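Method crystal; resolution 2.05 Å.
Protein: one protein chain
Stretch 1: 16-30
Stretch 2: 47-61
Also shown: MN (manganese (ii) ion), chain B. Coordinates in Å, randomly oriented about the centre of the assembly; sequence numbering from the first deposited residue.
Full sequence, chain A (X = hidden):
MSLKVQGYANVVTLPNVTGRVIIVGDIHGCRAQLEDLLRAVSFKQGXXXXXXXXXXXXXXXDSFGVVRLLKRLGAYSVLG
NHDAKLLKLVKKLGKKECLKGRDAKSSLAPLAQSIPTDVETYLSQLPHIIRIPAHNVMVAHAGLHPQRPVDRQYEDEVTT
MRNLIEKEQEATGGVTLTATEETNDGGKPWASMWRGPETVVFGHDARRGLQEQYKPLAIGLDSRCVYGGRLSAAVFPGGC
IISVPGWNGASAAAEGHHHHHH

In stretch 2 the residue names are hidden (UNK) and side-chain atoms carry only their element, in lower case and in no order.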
# COMPACT_ATOMS: atom_id res chain seq x y z
N ASN A 16 2.67 -6.55 -19.07
CA ASN A 16 1.51 -6.50 -19.96
C ASN A 16 0.41 -5.52 -19.55
O ASN A 16 -0.51 -5.27 -20.32
CB ASN A 16 0.90 -7.90 -20.09
CG ASN A 16 1.78 -8.84 -20.89
OD1 ASN A 16 3.01 -8.82 -20.78
ND2 ASN A 16 1.16 -9.69 -21.70
N VAL A 17 0.49 -4.96 -18.34
CA VAL A 17 -0.53 -4.01 -17.90
C VAL A 17 -0.23 -2.63 -18.48
O VAL A 17 0.54 -1.85 -17.92
CB VAL A 17 -0.59 -3.94 -16.35
CG1 VAL A 17 -1.58 -2.87 -15.90
CG2 VAL A 17 -1.00 -5.31 -15.80
N THR A 18 -0.86 -2.34 -19.62
CA THR A 18 -0.68 -1.07 -20.32
C THR A 18 -1.95 -0.22 -20.29
O THR A 18 -1.94 0.92 -20.75
CB THR A 18 -0.28 -1.31 -21.80
OG1 THR A 18 -1.36 -1.95 -22.50
CG2 THR A 18 0.96 -2.19 -21.88
N GLY A 19 -3.03 -0.78 -19.78
CA GLY A 19 -4.27 -0.04 -19.69
C GLY A 19 -4.23 0.89 -18.49
O GLY A 19 -3.17 1.13 -17.91
N ARG A 20 -5.39 1.41 -18.12
CA ARG A 20 -5.53 2.32 -16.99
C ARG A 20 -5.28 1.58 -15.67
O ARG A 20 -5.80 0.48 -15.46
CB ARG A 20 -6.93 2.91 -17.02
CG ARG A 20 -7.22 4.05 -16.10
CD ARG A 20 -8.74 4.17 -16.03
NE ARG A 20 -9.20 5.33 -15.30
CZ ARG A 20 -10.40 5.42 -14.73
NH1 ARG A 20 -11.25 4.41 -14.80
NH2 ARG A 20 -10.74 6.54 -14.10
N VAL A 21 -4.49 2.18 -14.78
CA VAL A 21 -4.18 1.56 -13.49
C VAL A 21 -4.57 2.44 -12.30
O VAL A 21 -4.25 3.62 -12.26
CB VAL A 21 -2.67 1.21 -13.40
CG1 VAL A 21 -2.35 0.63 -12.01
CG2 VAL A 21 -2.31 0.22 -14.48
N ILE A 22 -5.26 1.84 -11.33
CA ILE A 22 -5.72 2.54 -10.15
C ILE A 22 -5.04 1.97 -8.90
O ILE A 22 -5.17 0.79 -8.59
CB ILE A 22 -7.25 2.43 -10.05
CG1 ILE A 22 -7.89 3.12 -11.26
CG2 ILE A 22 -7.75 3.09 -8.77
CD1 ILE A 22 -9.36 2.91 -11.38
N ILE A 23 -4.30 2.82 -8.20
CA ILE A 23 -3.57 2.43 -7.00
C ILE A 23 -4.20 3.13 -5.79
O ILE A 23 -4.27 4.37 -5.75
CB ILE A 23 -2.08 2.81 -7.14
CG1 ILE A 23 -1.53 2.20 -8.44
CG2 ILE A 23 -1.29 2.29 -5.93
CD1 ILE A 23 -0.13 2.64 -8.79
N VAL A 24 -4.64 2.34 -4.82
CA VAL A 24 -5.31 2.87 -3.64
C VAL A 24 -4.54 2.77 -2.32
O VAL A 24 -3.77 1.83 -2.10
CB VAL A 24 -6.72 2.20 -3.48
CG1 VAL A 24 -6.60 0.70 -3.56
CG2 VAL A 24 -7.37 2.61 -2.16
N GLY A 25 -4.72 3.79 -1.47
CA GLY A 25 -4.05 3.86 -0.19
C GLY A 25 -4.59 2.91 0.86
O GLY A 25 -5.46 2.08 0.57
N ASP A 26 -4.08 3.03 2.09
CA ASP A 26 -4.48 2.14 3.19
C ASP A 26 -5.99 2.05 3.35
O ASP A 26 -6.66 3.04 3.63
CB ASP A 26 -3.83 2.61 4.51
CG ASP A 26 -2.30 2.57 4.47
OD1 ASP A 26 -1.71 3.04 3.47
OD2 ASP A 26 -1.69 2.08 5.45
N ILE A 27 -6.53 0.84 3.18
CA ILE A 27 -7.97 0.61 3.30
C ILE A 27 -8.42 0.29 4.74
O ILE A 27 -9.44 0.79 5.21
CB ILE A 27 -8.43 -0.52 2.34
CG1 ILE A 27 -8.15 -0.11 0.89
CG2 ILE A 27 -9.91 -0.77 2.50
CD1 ILE A 27 -8.25 -1.25 -0.12
N HIS A 28 -7.65 -0.55 5.43
CA HIS A 28 -7.96 -0.91 6.81
C HIS A 28 -9.44 -1.23 7.05
O HIS A 28 -10.10 -0.57 7.85
CB HIS A 28 -7.53 0.24 7.75
CG HIS A 28 -6.08 0.21 8.11
ND1 HIS A 28 -5.49 -0.87 8.73
CD2 HIS A 28 -5.10 1.14 7.96
CE1 HIS A 28 -4.21 -0.61 8.95
NE2 HIS A 28 -3.95 0.60 8.50
N GLY A 29 -9.94 -2.24 6.36
CA GLY A 29 -11.32 -2.66 6.53
C GLY A 29 -12.43 -1.66 6.22
O GLY A 29 -13.58 -1.91 6.59
N CYS A 30 -12.12 -0.54 5.57
CA CYS A 30 -13.16 0.44 5.23
C CYS A 30 -13.76 0.13 3.86
O CYS A 30 -13.55 0.88 2.89
CB CYS A 30 -12.59 1.85 5.24
SG CYS A 30 -12.05 2.43 6.88
N UNK A 47 -11.41 -3.96 -17.61
CA UNK A 47 -10.64 -2.93 -18.31
C UNK A 47 -9.53 -2.39 -17.43
O UNK A 47 -8.34 -2.56 -17.74
o UNK A 47 -12.48 -2.19 -19.73
c UNK A 47 -11.55 -1.78 -18.74
N UNK A 48 -9.90 -1.73 -16.34
CA UNK A 48 -8.92 -1.17 -15.43
C UNK A 48 -8.30 -2.26 -14.56
O UNK A 48 -8.85 -3.35 -14.42
c UNK A 48 -10.27 0.96 -15.28
o UNK A 48 -11.39 1.35 -14.87
c UNK A 48 -9.55 -0.12 -14.51
o UNK A 48 -9.71 1.43 -16.29
N UNK A 49 -7.15 -1.93 -13.98
CA UNK A 49 -6.45 -2.84 -13.08
C UNK A 49 -6.38 -2.11 -11.75
O UNK A 49 -6.09 -0.91 -11.71
o UNK A 49 -5.10 -3.62 -14.92
c UNK A 49 -5.04 -3.13 -13.58
c UNK A 49 -4.37 -4.18 -12.70
N UNK A 50 -6.67 -2.81 -10.67
CA UNK A 50 -6.65 -2.20 -9.35
C UNK A 50 -5.47 -2.74 -8.54
O UNK A 50 -5.20 -3.95 -8.56
c UNK A 50 -8.17 -1.91 -7.23
c UNK A 50 -7.97 -2.49 -8.63
c UNK A 50 -9.56 -2.28 -6.74
c UNK A 50 -7.99 -0.38 -7.25
N UNK A 51 -4.75 -1.85 -7.86
CA UNK A 51 -3.61 -2.26 -7.04
C UNK A 51 -3.65 -1.54 -5.69
O UNK A 51 -3.67 -0.32 -5.64
c UNK A 51 -1.11 -2.48 -6.92
c UNK A 51 -2.26 -1.93 -7.73
c UNK A 51 -2.23 -2.49 -9.14
N UNK A 52 -3.66 -2.31 -4.60
CA UNK A 52 -3.67 -1.73 -3.25
C UNK A 52 -2.25 -1.62 -2.70
O UNK A 52 -1.36 -2.38 -3.10
c UNK A 52 -4.51 -2.59 -2.32
N UNK A 53 -2.03 -0.69 -1.77
CA UNK A 53 -0.71 -0.51 -1.17
C UNK A 53 -0.55 -1.37 0.09
O UNK A 53 0.47 -1.32 0.78
c UNK A 53 -0.44 0.98 -0.80
c UNK A 53 -0.54 1.86 -2.05
c UNK A 53 -1.41 1.44 0.29
N UNK A 54 -1.58 -2.16 0.40
CA UNK A 54 -1.49 -3.01 1.57
C UNK A 54 -2.22 -2.43 2.77
O UNK A 54 -2.73 -1.32 2.71
N UNK A 55 -2.24 -3.19 3.87
CA UNK A 55 -2.93 -2.77 5.08
C UNK A 55 -4.42 -2.80 4.75
O UNK A 55 -5.14 -1.81 4.88
c UNK A 55 -1.44 -1.40 6.62
o UNK A 55 -0.80 -2.46 6.81
o UNK A 55 -1.25 -0.36 7.30
c UNK A 55 -2.49 -1.37 5.52
N UNK A 56 -4.85 -3.97 4.29
CA UNK A 56 -6.24 -4.21 3.91
C UNK A 56 -7.13 -4.45 5.13
O UNK A 56 -8.34 -4.22 5.08
c UNK A 56 -5.23 -5.52 1.92
c UNK A 56 -5.31 -4.27 1.04
c UNK A 56 -6.30 -5.44 3.01
c UNK A 56 -5.43 -6.78 1.11
N UNK A 57 -6.51 -4.89 6.22
CA UNK A 57 -7.24 -5.22 7.44
C UNK A 57 -6.94 -4.37 8.68
O UNK A 57 -6.13 -3.44 8.66
c UNK A 57 -6.99 -6.69 7.81
c UNK A 57 -5.60 -6.84 8.42
c UNK A 57 -7.12 -7.57 6.57
N UNK A 58 -7.62 -4.73 9.77
CA UNK A 58 -7.48 -4.09 11.07
C UNK A 58 -8.03 -2.66 11.12
O UNK A 58 -8.03 -1.94 10.12
c UNK A 58 -6.01 -4.11 11.49
o UNK A 58 -6.68 -4.43 13.78
c UNK A 58 -5.83 -3.99 13.00
n UNK A 58 -4.70 -3.43 13.42
N UNK A 59 -8.50 -2.28 12.31
CA UNK A 59 -9.06 -0.96 12.60
C UNK A 59 -10.45 -0.68 12.02
O UNK A 59 -11.33 -0.18 12.73
c UNK A 59 -7.04 -0.08 15.03
c UNK A 59 -6.43 -0.80 13.83
n UNK A 59 -6.78 -0.83 16.30
c UNK A 59 -6.62 -0.04 12.51
c UNK A 59 -8.10 0.16 12.14
N UNK A 60 -10.64 -0.99 10.74
CA UNK A 60 -11.91 -0.76 10.09
C UNK A 60 -13.01 -1.73 10.48
O UNK A 60 -12.74 -2.77 11.09
N UNK A 61 -14.27 -1.43 10.12
CA UNK A 61 -15.40 -2.30 10.45
C UNK A 61 -15.48 -3.63 9.71
O UNK A 61 -15.97 -4.62 10.26
c UNK A 61 -16.14 -0.56 9.03
c UNK A 61 -16.61 -1.41 10.18
c UNK A 61 -14.73 -0.20 9.45
MN MN B . -1.87 1.62 7.63
O HOH W 1 -5.71 -2.16 -16.98
O HOH W 2 -4.80 -0.73 0.95
O HOH W 3 -2.49 3.73 8.04

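Position 47 has one side-chain carbon followed by one oxygen, which touches nothing on stretch 1; it is a serine, S47. At position 48 two carbons end in a pair of oxygens, the carboxylate of an aspartate, D48. Its OD2 lies 3.1 Å from R20 NH1, near the guanidinium plane, forming a salt bridge whose hydrogen bond is weak.

Position 49 carries one carbon bearing an oxygen and a methyl, the β-branch of a threonine. T49 OG1 lies 3.7 Å from V17 CG1 and donates to water 1 (2.6 Å), which in turn donates to R20 O (3.0 Å) and S47 O (2.8 Å). Four carbons forked at the second make position 50 a leucine; L50 CD1 reaches I22 CG2 at 3.8 Å and V24 CG1 at 4.1 Å. Position 51 has three carbons forked at the first, hence valine, and V51 CG2 packs 4.2 Å from V21 CG1 on the face of the sheet that also carries I23. The single carbon at position 52 defines alanine; A52 CB sits 4.1 Å from V24 CG1, on the same face as L50 and I22.

Position 53, again three carbons forked at the first, is a valine that points toward stretch 1, with V53 CG1 4.0 Å from I23 CG2. Position 54 has no side-chain atom. At its phi/psi of 100/177 a CB would be jammed against the preceding carbonyl oxygen, as befits glycine, G54. Its O and G25 O both accept from water 2, at 2.8 and 2.9 Å.

Two carbons and a terminal oxygen pair make position 55 an aspartate. D55 OD2 binds the manganese at 2.1 Å, while D55 CB lies over one face of the H28 ring, 4.1 Å from its centroid. Position 56, with four carbons forked at the second, is leucine; its side chain points away, but L56 O accepts from G29 N at 2.8 Å. Position 57 has three carbons forked at the first and is valine, V57, its side chain also directed away.

At position 58 two carbons end in one oxygen and one nitrogen, an amide: asparagine, N58. Four carbons in a row ending in nitrogen identify position 59 as lysine, and K59 CG covers the ring face of H28 opposite D55. Position 60 lacks a side chain; a CB would fall 1.8 Å from H28 O, so the close backbone passage suits glycine, G60. At position 61 three carbons close onto the backbone nitrogen, a proline; P61 CD lies 3.5 Å from G29 O.

The contact begins as a parallel strand pair, in which I22 N donates to T49 O (2.9 Å) and V51 N to I22 O (2.8 Å). Beyond it, the loops converge on the metal: D26 OD2 (2.2 Å) and H28 NE2 (2.5 Å) join D55 around manganese, while H28 ND1 donates to V57 O at 2.6 Å, anchoring the imidazole from its other nitrogen.

Stretch 2, residues 47-61: SDTLVAVGDLVNKGP
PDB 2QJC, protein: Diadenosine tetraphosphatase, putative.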